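Local coordinates for 3-oxoacyl-[acyl-carrier-protein] synthase, mitochondrial (Arabidopsis thaliana, PDB 2IX4) that catalyses the condensation steps of mitochondrial fatty acid synthesis, adding two carbons from malonyl-ACP to a growing acyl chain, at residues I270-C275 / L427-I431; D315-A321 / L348-K354; S372-I376 / V409-S414; H378-T384 / L401-M407. The contacts are given in a common frame with arbitrary orientation. Residues are numbered along the deposited sequence.

Contact 1: I270-C275 / L427-I431; sequences IYAELC and LFASI
The apolar centre of this antiparallel strand pair, part of the C-terminal half of the thiolase-like fold, is Leu274 beside Phe428, a non-hydrogen-bonded pair with CA atoms 4.5 Å apart. Phe428 (chi1 m) brings CE2 to 3.6 Å from CG of Leu274 (chi1 t). Helix 181-195 lies against Leu274, whereas helix 364-378 packs on Phe428, so the pair joins the sheet to two helices. Strands 272-275 and 427-429 run at 145° with axes 4.6 Å apart. Glu273 and Ala429 form the hydrogen-bonded pair on the other face: Glu273 N to Ala429 O is 2.7 Å, Ala429 N to Glu273 O 2.9 Å. Two residues on, Cys275 N donates to Leu427 O (2.8 Å), and SG of Cys275 lies 3.8 Å from Ala429 CB. Ile431, the C-terminal residue, sets CG2 3.5 Å from Ile270 CG2. At the polar edge the extended Glu273 side chain forms a salt bridge with Arg2, and one water joins Glu273 OE1 (3.0 Å) to Ser430 O (2.7 Å).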
# COMPACT_ATOMS: atom_id res chain seq x y z
N ILE A 270 6.91 5.16 28.24
CA ILE A 270 5.82 5.43 27.32
C ILE A 270 5.80 6.91 26.97
O ILE A 270 5.75 7.77 27.86
CB ILE A 270 4.46 4.98 27.92
CG1 ILE A 270 4.45 3.45 28.10
CG2 ILE A 270 3.31 5.43 27.04
CD1 ILE A 270 3.41 2.95 29.08
N TYR A 271 5.85 7.21 25.68
CA TYR A 271 5.82 8.58 25.19
C TYR A 271 4.41 9.16 25.28
O TYR A 271 4.21 10.25 25.82
CB TYR A 271 6.33 8.66 23.75
CG TYR A 271 7.83 8.51 23.60
CD1 TYR A 271 8.38 7.28 23.25
CD2 TYR A 271 8.69 9.59 23.79
CE1 TYR A 271 9.76 7.13 23.11
CE2 TYR A 271 10.07 9.45 23.64
CZ TYR A 271 10.59 8.21 23.30
OH TYR A 271 11.95 8.06 23.15
N ALA A 272 3.44 8.42 24.74
CA ALA A 272 2.06 8.88 24.60
C ALA A 272 1.16 7.71 24.22
O ALA A 272 1.64 6.62 23.91
CB ALA A 272 1.97 9.98 23.54
N GLU A 273 -0.15 7.95 24.25
CA GLU A 273 -1.14 7.00 23.76
C GLU A 273 -1.64 7.48 22.40
O GLU A 273 -1.82 8.69 22.20
CB GLU A 273 -2.30 6.87 24.74
CG GLU A 273 -3.40 5.89 24.31
CD GLU A 273 -4.59 5.84 25.26
OE1 GLU A 273 -4.68 6.69 26.17
OE2 GLU A 273 -5.44 4.95 25.07
N LEU A 274 -1.87 6.55 21.48
CA LEU A 274 -2.55 6.88 20.23
C LEU A 274 -4.04 6.66 20.45
O LEU A 274 -4.49 5.53 20.63
CB LEU A 274 -2.02 6.02 19.08
CG LEU A 274 -2.18 6.58 17.66
CD1 LEU A 274 -1.26 5.84 16.71
CD2 LEU A 274 -3.62 6.53 17.15
N CYS A 275 -4.80 7.76 20.42
CA CYS A 275 -6.20 7.77 20.83
C CYS A 275 -7.19 7.91 19.68
O CYS A 275 -8.38 7.61 19.83
CB CYS A 275 -6.45 8.91 21.83
SG CYS A 275 -5.51 8.77 23.36
N LEU A 427 -4.40 11.20 16.34
CA LEU A 427 -4.51 11.96 17.58
C LEU A 427 -3.84 11.24 18.75
O LEU A 427 -4.21 10.12 19.11
CB LEU A 427 -5.98 12.28 17.90
CG LEU A 427 -6.33 13.08 19.17
CD1 LEU A 427 -5.52 14.37 19.27
CD2 LEU A 427 -7.81 13.38 19.21
N PHE A 428 -2.84 11.90 19.32
CA PHE A 428 -2.07 11.37 20.44
C PHE A 428 -2.40 12.14 21.71
O PHE A 428 -2.81 13.30 21.66
CB PHE A 428 -0.57 11.48 20.16
CG PHE A 428 -0.12 10.71 18.95
CD1 PHE A 428 -0.16 11.30 17.68
CD2 PHE A 428 0.35 9.41 19.07
CE1 PHE A 428 0.25 10.60 16.56
CE2 PHE A 428 0.77 8.70 17.95
CZ PHE A 428 0.72 9.30 16.69
N ALA A 429 -2.21 11.48 22.85
CA ALA A 429 -2.42 12.11 24.15
C ALA A 429 -1.42 11.56 25.16
O ALA A 429 -0.97 10.42 25.03
CB ALA A 429 -3.84 11.88 24.64
N SER A 430 -1.07 12.36 26.16
CA SER A 430 -0.25 11.88 27.27
C SER A 430 -1.04 10.85 28.08
O SER A 430 -2.28 10.87 28.08
CB SER A 430 0.19 13.04 28.16
OG SER A 430 -0.93 13.71 28.72
N ILE A 431 -0.33 9.96 28.76
CA ILE A 431 -0.97 8.84 29.46
C ILE A 431 -0.38 8.63 30.86
O ILE A 431 -1.08 8.23 31.79
CB ILE A 431 -0.94 7.53 28.59
CG1 ILE A 431 -1.78 6.41 29.23
CG2 ILE A 431 0.49 7.09 28.31
CD1 ILE A 431 -2.15 5.29 28.28
OXT ILE A 431 0.80 8.87 31.10
O HOH W 1 3.95 8.46 29.95
O HOH W 2 2.58 10.31 28.32
O HOH W 3 -4.41 9.30 27.53

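Contact 2: D315-A321 / L348-K354; sequences DYVNAHA and LAFSSTK. With K (potassium ion), chain D.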
# COMPACT_ATOMS: atom_id res chain seq x y z
N ASP A 315 -4.48 20.56 22.21
CA ASP A 315 -3.45 21.57 22.48
C ASP A 315 -2.66 21.96 21.24
O ASP A 315 -2.40 23.15 21.03
CB ASP A 315 -2.50 21.08 23.58
CG ASP A 315 -3.17 21.00 24.94
OD1 ASP A 315 -4.22 21.65 25.15
OD2 ASP A 315 -2.64 20.29 25.82
N TYR A 316 -2.28 20.97 20.43
CA TYR A 316 -1.43 21.21 19.26
C TYR A 316 -1.89 20.44 18.02
O TYR A 316 -2.23 19.26 18.10
CB TYR A 316 0.04 20.89 19.58
CG TYR A 316 0.95 20.95 18.37
CD1 TYR A 316 1.15 22.14 17.68
CD2 TYR A 316 1.62 19.80 17.92
CE1 TYR A 316 1.98 22.20 16.56
CE2 TYR A 316 2.46 19.85 16.81
CZ TYR A 316 2.63 21.06 16.13
OH TYR A 316 3.45 21.12 15.03
N VAL A 317 -1.90 21.13 16.89
CA VAL A 317 -2.18 20.50 15.60
C VAL A 317 -0.97 20.67 14.68
O VAL A 317 -0.57 21.79 14.37
CB VAL A 317 -3.46 21.07 14.93
CG1 VAL A 317 -3.61 20.56 13.50
CG2 VAL A 317 -4.70 20.73 15.75
N ASN A 318 -0.37 19.55 14.27
CA ASN A 318 0.64 19.58 13.23
C ASN A 318 -0.06 19.44 11.88
O ASN A 318 -0.49 18.35 11.51
CB ASN A 318 1.70 18.49 13.45
CG ASN A 318 2.85 18.57 12.47
OD1 ASN A 318 2.73 18.12 11.33
ND2 ASN A 318 3.97 19.13 12.90
N ALA A 319 -0.21 20.57 11.18
CA ALA A 319 -0.95 20.63 9.92
C ALA A 319 -0.24 19.90 8.79
O ALA A 319 0.98 19.72 8.84
CB ALA A 319 -1.21 22.08 9.53
N HIS A 320 -1.00 19.45 7.79
CA HIS A 320 -0.40 18.83 6.61
C HIS A 320 0.30 19.87 5.75
O HIS A 320 1.35 19.58 5.16
CB HIS A 320 -1.45 18.06 5.79
CG HIS A 320 -0.88 17.37 4.59
ND1 HIS A 320 0.05 16.35 4.68
CD2 HIS A 320 -1.09 17.56 3.26
CE1 HIS A 320 0.38 15.94 3.47
NE2 HIS A 320 -0.30 16.66 2.59
N ALA A 321 -0.30 21.06 5.70
CA ALA A 321 0.14 22.19 4.87
C ALA A 321 1.53 22.05 4.26
O ALA A 321 2.55 22.14 4.95
CB ALA A 321 0.02 23.50 5.65
N LEU A 348 -5.78 27.59 20.27
CA LEU A 348 -5.20 26.44 19.58
C LEU A 348 -3.84 26.78 18.97
O LEU A 348 -3.72 27.76 18.22
CB LEU A 348 -6.14 25.89 18.50
CG LEU A 348 -5.64 24.75 17.60
CD1 LEU A 348 -5.57 23.42 18.35
CD2 LEU A 348 -6.50 24.62 16.36
N ALA A 349 -2.84 25.98 19.30
CA ALA A 349 -1.52 26.08 18.67
C ALA A 349 -1.48 25.16 17.46
O ALA A 349 -1.84 23.98 17.56
CB ALA A 349 -0.43 25.71 19.66
N PHE A 350 -1.06 25.69 16.32
CA PHE A 350 -0.87 24.87 15.13
C PHE A 350 0.28 25.37 14.26
O PHE A 350 0.56 26.57 14.21
CB PHE A 350 -2.17 24.72 14.33
CG PHE A 350 -2.65 25.99 13.70
CD1 PHE A 350 -2.38 26.26 12.36
CD2 PHE A 350 -3.38 26.92 14.44
CE1 PHE A 350 -2.83 27.44 11.77
CE2 PHE A 350 -3.84 28.10 13.85
CZ PHE A 350 -3.56 28.36 12.52
N SER A 351 0.94 24.43 13.60
CA SER A 351 2.05 24.74 12.70
C SER A 351 2.20 23.64 11.67
O SER A 351 1.69 22.53 11.84
CB SER A 351 3.35 24.88 13.49
OG SER A 351 3.70 23.67 14.14
N SER A 352 2.89 23.96 10.58
CA SER A 352 3.38 22.95 9.65
C SER A 352 4.90 22.93 9.69
O SER A 352 5.54 23.98 9.61
CB SER A 352 2.91 23.22 8.23
OG SER A 352 3.55 22.34 7.32
N THR A 353 5.47 21.73 9.81
CA THR A 353 6.92 21.57 9.91
C THR A 353 7.57 21.33 8.55
O THR A 353 8.79 21.09 8.46
CB THR A 353 7.29 20.45 10.91
OG1 THR A 353 6.43 19.32 10.70
CG2 THR A 353 7.13 20.92 12.33
N LYS A 354 6.78 21.41 7.49
CA LYS A 354 7.26 21.16 6.12
C LYS A 354 8.14 22.28 5.56
O LYS A 354 8.84 22.08 4.57
CB LYS A 354 6.08 20.87 5.18
CG LYS A 354 5.48 19.48 5.38
CD LYS A 354 4.57 19.09 4.23
CE LYS A 354 4.07 17.66 4.34
NZ LYS A 354 3.15 17.46 5.50
K K D . 0.94 16.58 9.74
O HOH W 4 3.63 19.57 9.23
O HOH W 5 1.56 14.72 6.24
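A potassium ion sits against the first of two parallel strands: Asn318 binds it twice, through O and OD1, each at 2.9 Å, and Ala319 O adds a longer contact at 3.3 Å. Glu368, Ser414 and Asn415 complete the site. Strands 316-318 and 349-351 run almost parallel (12°, axes 4.7 Å apart) and are laced together by Val317 N to Ala349 O (2.9 Å), Ser351 N to Val317 O (3.1 Å) and Ala319 N to Ser351 O (2.8 Å). Val317 and Phe350 meet on one face, CB to CB 3.9 Å. The opposite face carries a buried chain of hydrogen bonds, in which Asn318 ND2 donates to Tyr316 OH (3.0 Å) and Tyr316 OH to Ser351 OG (2.7 Å); Ser351 is hydrogen-bonded to Pro382. Beyond the strands the two chains stay tied, Ser352 OG to Ala321 O at 2.6 Å and Lys354 NZ to His320 O at 2.8 Å, while Lys354 also forms a salt bridge with Glu368. His320 is a predicted active-site residue close to Cys179. Loops following neighbouring parallel strands that bring a predicted catalytic histidine, beside a lysine, to the centre are consistent with the ketosynthase active site of the thiolase-like fold.

Contact 3: S372-I376 / V409-S414; sequences SILAI and VRTAMS. With K (potassium ion), chain D.
Ile376 lies over Ala412, its CD1 3.8 Å from Ala412 CB, and its CG1 is equally close to Val409 CG1, also 3.8 Å. Its m,t rotamer carries CD1 along the strand as far as Ala412. The helical segment 372-376 runs nearly antiparallel to strand 411-414, at 167° with the axes 7.8 Å apart, a distance that small residues permit. CA atoms pair as Ser372 with Ala412 (5.5 Å) and Ile376 with Val409 (4.7 Å), one helical turn apart. Ala412 CB meets Ser372 O at 3.4 Å, and Ser372 OG, which is hydrogen-bonded to Glu368 O within the helix, approaches Ser414 CB at 3.5 Å. Val409, Ala412 and Ser414 point toward the helix; Thr411 and Met413 point away. No direct hydrogen bond crosses the interface. A CA-H...O contact joins Ile376 CA to Val409 O (3.3 Å), and a water bridges Ile376 O and Val409 N, 2.9 Å from each. At the far end Ser414 (chi1 t) binds potassium through OG at 3.0 Å, alongside Asn318, Glu368 and Asn415. A helix laid lengthwise on a beta-sheet is the basic layer contact of the thiolase-like fold, here leading along the strand into a potassium site.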
# COMPACT_ATOMS: atom_id res chain seq x y z
N SER A 372 4.60 15.30 16.65
CA SER A 372 3.44 15.45 17.52
C SER A 372 3.62 14.74 18.87
O SER A 372 3.26 15.28 19.92
CB SER A 372 2.17 14.96 16.82
OG SER A 372 1.96 15.68 15.61
N ILE A 373 4.17 13.53 18.83
CA ILE A 373 4.49 12.76 20.04
C ILE A 373 5.55 13.50 20.87
O ILE A 373 5.47 13.55 22.10
CB ILE A 373 4.98 11.32 19.70
CG1 ILE A 373 3.85 10.52 19.05
CG2 ILE A 373 5.49 10.60 20.95
CD1 ILE A 373 4.34 9.38 18.14
N LEU A 374 6.54 14.07 20.18
CA LEU A 374 7.62 14.81 20.84
C LEU A 374 7.14 16.13 21.45
O LEU A 374 7.67 16.58 22.47
CB LEU A 374 8.80 15.04 19.89
CG LEU A 374 9.67 13.82 19.58
CD1 LEU A 374 10.63 14.11 18.42
CD2 LEU A 374 10.44 13.35 20.81
N ALA A 375 6.15 16.75 20.80
CA ALA A 375 5.51 17.95 21.34
C ALA A 375 4.89 17.67 22.70
O ALA A 375 5.05 18.46 23.64
CB ALA A 375 4.45 18.47 20.36
N ILE A 376 4.17 16.55 22.80
CA ILE A 376 3.62 16.07 24.07
C ILE A 376 4.75 15.78 25.07
O ILE A 376 4.71 16.24 26.21
CB ILE A 376 2.74 14.81 23.87
CG1 ILE A 376 1.49 15.16 23.05
CG2 ILE A 376 2.35 14.19 25.21
CD1 ILE A 376 0.74 13.95 22.51
N VAL A 409 1.55 20.42 26.30
CA VAL A 409 0.88 19.71 25.22
C VAL A 409 0.43 18.35 25.74
O VAL A 409 1.23 17.43 25.84
CB VAL A 409 1.79 19.54 23.97
CG1 VAL A 409 1.00 18.94 22.81
CG2 VAL A 409 2.41 20.86 23.54
N ARG A 410 -0.84 18.25 26.11
CA ARG A 410 -1.38 16.97 26.57
C ARG A 410 -2.02 16.18 25.42
O ARG A 410 -2.14 14.97 25.50
CB ARG A 410 -2.34 17.15 27.75
CG ARG A 410 -3.61 17.93 27.45
CD ARG A 410 -4.14 18.61 28.72
NE ARG A 410 -5.41 19.29 28.47
CZ ARG A 410 -5.54 20.59 28.23
NH1 ARG A 410 -4.47 21.38 28.20
NH2 ARG A 410 -6.74 21.11 28.02
N THR A 411 -2.40 16.90 24.37
CA THR A 411 -2.98 16.29 23.18
C THR A 411 -2.39 16.90 21.91
O THR A 411 -2.25 18.12 21.80
CB THR A 411 -4.52 16.47 23.14
OG1 THR A 411 -4.84 17.84 23.38
CG2 THR A 411 -5.19 15.61 24.21
N ALA A 412 -2.03 16.05 20.95
CA ALA A 412 -1.47 16.49 19.68
C ALA A 412 -2.08 15.72 18.52
O ALA A 412 -2.12 14.49 18.54
CB ALA A 412 0.05 16.34 19.67
N MET A 413 -2.57 16.45 17.52
CA MET A 413 -3.19 15.86 16.34
C MET A 413 -2.35 16.15 15.09
O MET A 413 -1.83 17.25 14.93
CB MET A 413 -4.62 16.40 16.16
CG MET A 413 -5.35 15.91 14.91
SD MET A 413 -7.00 16.62 14.73
CE MET A 413 -7.95 15.57 15.83
N SER A 414 -2.22 15.15 14.22
CA SER A 414 -1.42 15.28 13.00
C SER A 414 -2.22 14.88 11.76
O SER A 414 -2.69 13.74 11.66
CB SER A 414 -0.15 14.44 13.11
OG SER A 414 0.71 14.66 12.00
K K D . 0.94 16.58 9.74
O HOH W 6 3.57 18.62 27.38

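Contact 4: H378-T384 / L401-M407; sequences HGVAPMT and LTTSKKM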
# COMPACT_ATOMS: atom_id res chain seq x y z
N HIS A 378 7.97 16.72 25.25
CA HIS A 378 8.87 17.82 25.64
C HIS A 378 8.15 19.11 26.06
O HIS A 378 8.76 19.98 26.69
CB HIS A 378 9.85 18.14 24.51
CG HIS A 378 10.83 17.05 24.22
ND1 HIS A 378 11.78 16.65 25.13
CD2 HIS A 378 11.00 16.27 23.13
CE1 HIS A 378 12.50 15.67 24.61
NE2 HIS A 378 12.05 15.42 23.40
N GLY A 379 6.87 19.22 25.72
CA GLY A 379 6.11 20.44 25.98
C GLY A 379 6.62 21.61 25.15
O GLY A 379 6.75 22.73 25.66
N VAL A 380 6.93 21.34 23.89
CA VAL A 380 7.39 22.35 22.93
C VAL A 380 6.67 22.10 21.61
O VAL A 380 6.70 20.99 21.09
CB VAL A 380 8.92 22.29 22.68
CG1 VAL A 380 9.39 23.49 21.86
CG2 VAL A 380 9.70 22.23 23.99
N ALA A 381 6.03 23.14 21.08
CA ALA A 381 5.40 23.04 19.77
C ALA A 381 6.29 23.70 18.73
O ALA A 381 6.72 24.84 18.92
CB ALA A 381 4.02 23.68 19.80
N PRO A 382 6.60 22.99 17.63
CA PRO A 382 7.52 23.51 16.62
C PRO A 382 6.94 24.65 15.78
O PRO A 382 5.72 24.76 15.63
CB PRO A 382 7.81 22.29 15.74
CG PRO A 382 6.62 21.42 15.89
CD PRO A 382 6.10 21.64 17.29
N MET A 383 7.82 25.49 15.25
CA MET A 383 7.44 26.63 14.43
C MET A 383 7.11 26.25 12.99
O MET A 383 7.51 25.18 12.52
CB MET A 383 8.57 27.67 14.42
CG MET A 383 9.83 27.24 13.67
SD MET A 383 11.18 28.42 13.80
CE MET A 383 11.87 27.99 15.39
N THR A 384 6.39 27.13 12.30
CA THR A 384 6.31 27.10 10.84
C THR A 384 7.35 28.09 10.33
O THR A 384 7.37 29.25 10.76
CB THR A 384 4.92 27.56 10.32
OG1 THR A 384 3.88 26.92 11.07
CG2 THR A 384 4.76 27.22 8.85
N LEU A 401 1.92 29.07 14.33
CA LEU A 401 3.11 29.40 15.12
C LEU A 401 4.28 29.73 14.21
O LEU A 401 4.54 29.02 13.24
CB LEU A 401 3.50 28.24 16.05
CG LEU A 401 2.51 27.72 17.10
CD1 LEU A 401 3.15 26.58 17.87
CD2 LEU A 401 2.04 28.81 18.05
N THR A 402 4.99 30.81 14.52
CA THR A 402 6.15 31.24 13.74
C THR A 402 7.44 31.17 14.56
O THR A 402 8.53 31.42 14.05
CB THR A 402 5.97 32.66 13.16
OG1 THR A 402 5.71 33.59 14.21
CG2 THR A 402 4.80 32.69 12.17
N THR A 403 7.30 30.84 15.84
CA THR A 403 8.43 30.54 16.72
C THR A 403 8.11 29.26 17.48
O THR A 403 6.94 28.92 17.68
CB THR A 403 8.71 31.68 17.74
OG1 THR A 403 7.53 31.95 18.50
CG2 THR A 403 9.18 32.95 17.03
N SER A 404 9.15 28.52 17.88
CA SER A 404 8.97 27.35 18.73
C SER A 404 8.51 27.81 20.10
O SER A 404 9.18 28.61 20.74
CB SER A 404 10.28 26.57 18.86
OG SER A 404 10.65 25.99 17.62
N LYS A 405 7.35 27.33 20.55
CA LYS A 405 6.82 27.80 21.82
C LYS A 405 6.65 26.71 22.88
O LYS A 405 6.02 25.68 22.64
CB LYS A 405 5.56 28.65 21.62
CG LYS A 405 4.22 27.96 21.83
CD LYS A 405 3.11 28.99 21.69
CE LYS A 405 1.94 28.71 22.61
NZ LYS A 405 0.88 29.74 22.44
N LYS A 406 7.25 26.97 24.04
CA LYS A 406 7.02 26.16 25.24
C LYS A 406 5.55 26.26 25.61
O LYS A 406 4.97 27.35 25.59
CB LYS A 406 7.87 26.67 26.41
CG LYS A 406 9.35 26.28 26.35
CD LYS A 406 9.57 24.77 26.54
CE LYS A 406 9.18 24.29 27.93
NZ LYS A 406 8.93 22.82 27.96
N MET A 407 4.95 25.11 25.91
CA MET A 407 3.56 25.02 26.35
C MET A 407 3.27 23.59 26.79
O MET A 407 3.91 22.66 26.30
CB MET A 407 2.58 25.42 25.24
CG MET A 407 2.71 24.61 23.96
SD MET A 407 1.50 25.06 22.70
CE MET A 407 -0.00 24.37 23.40
O HOH W 7 10.52 24.56 15.49
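Gly379 O illustrates how one acceptor can serve two donors: Met407 N reaches it at 3.0 Å and Lys406 NZ at 3.2 Å, the lysine side chain curling back through m chi angles. Gly379 ends the preceding helix with a positive phi, and the chain then enters a short antiparallel ladder. Within it Ala381 and Lys405 form the hydrogen-bonded pair, with Ala381 N to Lys405 O and Lys405 N to Ala381 O both 3.0 Å; Val380 faces Lys406 as the non-hydrogen-bonded pair, and Val380 CG2 lies 3.6 Å from Lys406 CD. Past Pro382 the regular pairing lapses, and a water takes over, accepting from Met383 N (2.9 Å) and donating to Ser404 OG (2.6 Å), a hydroxyl also hydrogen-bonded to Ile26 O. Leu401 O receives both Thr384 N (2.8 Å) and Thr384 OG1 (3.1 Å). Outside partners are Ser351 OG for Pro382 O, Phe350 O for Leu401 N and Ser352 N for Thr384 OG1. On one face, the side of Ala349 and Tyr316, Ala381 CB touches Leu401 CD1 (3.6 Å) and Met407 SD (4.1 Å). The arrangement is a two-stranded antiparallel ribbon with a long irregular connection, set beside the main sheet of the ketosynthase.

How the contacts relate
Three adjoining elements of one mixed sheet link contacts 1, 2 and 3: strand 411-418 is hydrogen-bonded to strand 422-429 of contact 1 through Phe428 N and Ala412 O, and to strand 316-318 of contact 2 through Asn318 N and Met413 O. Contact 2 is wholly buried and the most polar inside, and it shares the potassium ion with contact 3, which is buried too but otherwise mainly apolar helix-on-sheet packing. Contacts 1 and 4, only partly buried, share antiparallel backbone bonds. The ribbon of contact 4 is a separate small sheet, nested in the chain between the segments of contact 3 and hydrogen-bonded to contact 2, Pro382 O with Ser351 OG and Leu401 N with Phe350 O.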